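Local structure of type IV pilus secretin PilQ family protein (Vibrio cholerae, 6W6M) at the interface of chains A and B. The protein forms a fourteen-subunit outer-membrane secretin channel for the type IVa competence pilus, which is required for natural competence. Numbering follows the deposited sequence. Chains: chain A/B, Type IV pilus secretin PilQ family protein.

Contact 1: the interface of chains A and B. Residues chain A 453-455; chain B 445-448.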
ATOM      1  N   SER A 453       7.409  11.115 -11.611  1.00101.23           N
ATOM      2  CA  SER A 453       8.394  11.595 -12.581  1.00101.23           C
ATOM      3  C   SER A 453       8.860  13.003 -12.252  1.00101.23           C
ATOM      4  O   SER A 453       8.054  13.929 -12.173  1.00101.23           O
ATOM      5  CB  SER A 453       7.800  11.587 -13.978  1.00101.23           C
ATOM      6  OG  SER A 453       7.254  12.860 -14.276  1.00101.23           O
ATOM      7  N   THR A 454      10.165  13.169 -12.099  1.00 98.22           N
ATOM      8  CA  THR A 454      10.813  14.472 -11.997  1.00 98.22           C
ATOM      9  C   THR A 454      11.637  14.632 -13.266  1.00 98.22           C
ATOM     10  O   THR A 454      12.817  14.289 -13.290  1.00 98.22           O
ATOM     11  CB  THR A 454      11.696  14.557 -10.765  1.00 98.22           C
ATOM     12  OG1 THR A 454      10.933  14.250  -9.599  1.00 98.22           O
ATOM     13  CG2 THR A 454      12.277  15.944 -10.624  1.00 98.22           C
ATOM     14  N   VAL A 455      11.011  15.138 -14.331  1.00 92.91           N
ATOM     15  CA  VAL A 455      11.693  15.173 -15.619  1.00 92.91           C
ATOM     16  C   VAL A 455      12.893  16.111 -15.514  1.00 92.91           C
ATOM     17  O   VAL A 455      12.830  17.171 -14.877  1.00 92.91           O
ATOM     18  CB  VAL A 455      10.728  15.560 -16.756  1.00 92.91           C
ATOM     19  CG1 VAL A 455       9.633  14.489 -16.920  1.00 92.91           C
ATOM     20  CG2 VAL A 455      10.137  16.944 -16.560  1.00 92.91           C
TER
ATOM     21  N   LEU B 445       6.891  20.058 -17.446  1.00 91.65           N
ATOM     22  CA  LEU B 445       5.809  19.153 -17.082  1.00 91.65           C
ATOM     23  C   LEU B 445       6.212  18.026 -16.145  1.00 91.65           C
ATOM     24  O   LEU B 445       6.798  17.026 -16.566  1.00 91.65           O
ATOM     25  CB  LEU B 445       5.140  18.576 -18.331  1.00 91.65           C
ATOM     26  CG  LEU B 445       4.012  17.576 -18.068  1.00 91.65           C
ATOM     27  CD1 LEU B 445       3.032  18.116 -17.039  1.00 91.65           C
ATOM     28  CD2 LEU B 445       3.291  17.209 -19.355  1.00 91.65           C
ATOM     29  N   GLU B 446       5.906  18.295 -14.870  1.00 98.27           N
ATOM     30  CA  GLU B 446       6.061  17.472 -13.658  1.00 98.27           C
ATOM     31  C   GLU B 446       7.395  17.490 -12.917  1.00 98.27           C
ATOM     32  O   GLU B 446       8.464  17.682 -13.487  1.00 98.27           O
ATOM     33  CB  GLU B 446       5.562  16.019 -13.797  1.00 98.27           C
ATOM     34  CG  GLU B 446       4.206  15.862 -14.453  1.00 98.27           C
ATOM     35  CD  GLU B 446       3.735  14.425 -14.425  1.00 98.27           C
ATOM     36  OE1 GLU B 446       3.382  13.891 -15.498  1.00 98.27           O
ATOM     37  OE2 GLU B 446       3.736  13.825 -13.330  1.00 98.27           O
ATOM     38  N   SER B 447       7.268  17.268 -11.620  1.00 99.00           N
ATOM     39  CA  SER B 447       8.354  17.118 -10.669  1.00 99.00           C
ATOM     40  C   SER B 447       7.816  15.972  -9.812  1.00 99.00           C
ATOM     41  O   SER B 447       6.647  15.978  -9.418  1.00 99.00           O
ATOM     42  CB  SER B 447       8.568  18.379  -9.845  1.00 99.00           C
ATOM     43  OG  SER B 447       9.601  18.188  -8.894  1.00 99.00           O
ATOM     44  N   SER B 448       8.648  15.003  -9.470  1.00104.81           N
ATOM     45  CA  SER B 448       8.100  13.868  -8.741  1.00104.81           C
ATOM     46  C   SER B 448       8.464  13.666  -7.277  1.00104.81           C
ATOM     47  O   SER B 448       9.633  13.518  -6.931  1.00104.81           O
ATOM     48  CB  SER B 448       8.395  12.574  -9.513  1.00104.81           C
ATOM     49  OG  SER B 448       7.688  11.473  -8.970  1.00104.81           O
TER
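A methyl group of A:Val455 packs on the backbone carbonyls of B:Leu445 and B:Glu446, not on the leucine side chain, and is the apolar group at the centre of this loop-to-loop patch, an example of a ring interface built mainly from backbone and small side chains. This methyl, CG2, lies 3.3 Å from the carbonyl O of B:Leu445 and 3.6 Å from the O of B:Glu446. A chi1 of -64° sets CG2 between the backbone N and the carbonyl carbon, which turns this branch rather than CG1 most directly onto the two carbonyls. Next along the loops the backbones themselves pack, with A:Thr454 CA 3.8 Å from B:Ser447 CA. There the threonine methyl CG2 passes the hydroxyl OG of B:Ser447 at 3.9 Å.

Further out the contact turns polar. The backbone N of B:Ser448 donates a hydrogen bond to the hydroxyl OG1 of A:Thr454, modelled at 2.4 Å, a length too short to be taken literally. That hydroxyl also sits 3.1 Å from the carbonyl O of B:Ser448, but the oxygen lies almost on the extension of the CB-OG1 bond, a poor direction for a donated hydrogen. Between A:Ser453 and B:Ser448 the modelled atoms are too close for any bond there to be more than doubtful. At the rim the extended chain of B:Glu446 runs past A:Ser453, its CB 3.6 Å from the serine OG; the carboxylate stays too distant for a firm bond.

Joining the two halves of the same inter-strand loop in adjacent subunits, the site links neighbours around the secretin ring, probably in its gate region.

Contact 2: the interface of chains A and B. Residues chain A 263, 429, 432; chain B 479, 509.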
ATOM      1  N   LYS A 263      37.734  31.612   6.525  1.00 93.08           N
ATOM      2  CA  LYS A 263      36.380  31.627   7.054  1.00 93.08           C
ATOM      3  C   LYS A 263      36.368  31.091   8.477  1.00 93.08           C
ATOM      4  O   LYS A 263      36.992  30.075   8.774  1.00 93.08           O
ATOM      5  CB  LYS A 263      35.449  30.786   6.188  1.00 93.08           C
ATOM      6  CG  LYS A 263      35.359  31.201   4.751  1.00 93.08           C
ATOM      7  CD  LYS A 263      34.192  30.503   4.088  1.00 93.08           C
ATOM      8  CE  LYS A 263      34.207  30.698   2.589  1.00 93.08           C
ATOM      9  NZ  LYS A 263      35.345  29.987   1.963  1.00 93.08           N
ATOM     10  N   THR A 429      41.821  29.339  -6.670  1.00 72.63           N
ATOM     11  CA  THR A 429      42.660  29.312  -5.443  1.00 72.63           C
ATOM     12  C   THR A 429      43.114  27.869  -5.181  1.00 72.63           C
ATOM     13  O   THR A 429      42.349  26.949  -5.508  1.00 72.63           O
ATOM     14  CB  THR A 429      41.889  29.869  -4.232  1.00 30.00           C
ATOM     15  OG1 THR A 429      41.522  31.230  -4.480  1.00 30.00           O
ATOM     16  CG2 THR A 429      42.801  29.967  -3.018  1.00 30.00           C
ATOM     17  N   GLN A 432      41.087  24.203  -4.482  1.00 74.07           N
ATOM     18  CA  GLN A 432      39.710  24.681  -4.567  1.00 74.07           C
ATOM     19  C   GLN A 432      39.088  24.328  -5.915  1.00 74.07           C
ATOM     20  O   GLN A 432      39.705  24.572  -6.956  1.00 74.07           O
ATOM     21  CB  GLN A 432      39.687  26.188  -4.345  1.00 74.07           C
ATOM     22  CG  GLN A 432      40.086  26.626  -2.979  1.00 74.07           C
ATOM     23  CD  GLN A 432      39.187  26.060  -1.909  1.00 74.07           C
ATOM     24  OE1 GLN A 432      37.968  25.979  -2.078  1.00 74.07           O
ATOM     25  NE2 GLN A 432      39.783  25.664  -0.793  1.00 74.07           N
TER
ATOM     26  N   ASP B 479      33.356  34.701  -3.419  1.00 70.10           N
ATOM     27  CA  ASP B 479      32.700  33.447  -3.882  1.00 70.10           C
ATOM     28  C   ASP B 479      31.677  33.774  -4.977  1.00 70.10           C
ATOM     29  O   ASP B 479      30.649  34.388  -4.652  1.00 70.10           O
ATOM     30  CB  ASP B 479      32.017  32.714  -2.726  1.00 70.10           C
ATOM     31  CG  ASP B 479      32.981  31.973  -1.817  1.00 70.10           C
ATOM     32  OD1 ASP B 479      34.110  31.692  -2.265  1.00 70.10           O
ATOM     33  OD2 ASP B 479      32.593  31.682  -0.668  1.00 70.10           O
ATOM     34  N   GLN B 509      36.138  30.779  -6.732  1.00 72.12           N
ATOM     35  CA  GLN B 509      36.537  31.607  -5.603  1.00 72.12           C
ATOM     36  C   GLN B 509      37.840  32.288  -5.978  1.00 72.12           C
ATOM     37  O   GLN B 509      38.792  31.619  -6.372  1.00 72.12           O
ATOM     38  CB  GLN B 509      36.703  30.777  -4.335  1.00 72.12           C
ATOM     39  CG  GLN B 509      36.975  31.606  -3.111  1.00 72.12           C
ATOM     40  CD  GLN B 509      36.969  30.790  -1.848  1.00 72.12           C
ATOM     41  OE1 GLN B 509      36.672  29.605  -1.864  1.00 72.12           O
ATOM     42  NE2 GLN B 509      37.300  31.423  -0.744  1.00 72.12           N
TER
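B:Gln509 reaches toward A:Lys263 and A:Gln432 because its chain is stretched out: CG lies anti to the backbone N (chi1 -174°) and the chain continues straight, projecting the amide between two separate parts of chain A. From the opposite direction comes A:Lys263, extended as far as CE and then bent at its last torsion (chi4 68°), which brings NZ over to the glutamine amide instead of directly to the nearby aspartate. The patch illustrates a polar interface in which groups lie near one another while the hydrogen bond that links the chains is weak.

The lysine NZ stands 3.6 Å from B:Gln509 NE2 and 4.1 Å from its OE1. Since amide nitrogen and oxygen are hard to tell apart at this resolution, the reversed orientation, offering the oxygen to the lysine, may also be considered. B:Asp479 flanks the lysine, its carboxylate OD2 3.8 Å from CE and 4.2 Å from NZ; this is no direct salt bridge, but the opposite charges probably attract. On the other side of the amide A:Gln432 approaches aslant, the two amide planes turned 67° apart, with the modelled OE1 atoms of A:Gln432 and B:Gln509 3.9 Å from each other. Nearer the backbone, A:Thr429 OG1 donates a weak hydrogen bond of 3.3 Å to the carbonyl O of B:Gln509, so both ends of this residue face chain A.

In the fold, B:Asp479 and B:Gln509 lie on strands 475-484 and 496-513, whereas A:Thr429 ends strand 404-429, A:Gln432 follows in the loop to strand 434-438, and A:Lys263 immediately precedes helix 264-271 of a periplasmic domain beside the secretin strands.

About 34 Å separates the C-alpha centres of contact 1 and contact 2, which share no residues but join the same pair of subunits. Contact 1 pairs two parts of one loop, the one between strands 440-444 and 456-471, whereas contact 2 combines strand ends, strand faces and a residue beside helix 264-271. In each, chain A and chain B contribute different residues, as expected for a closed ring in which every subunit has two unlike sides. Repeated around the fourteen copies, the two contacts would tie neighbours together at separate levels, one between inter-strand loops and the other nearer the periplasmic domains.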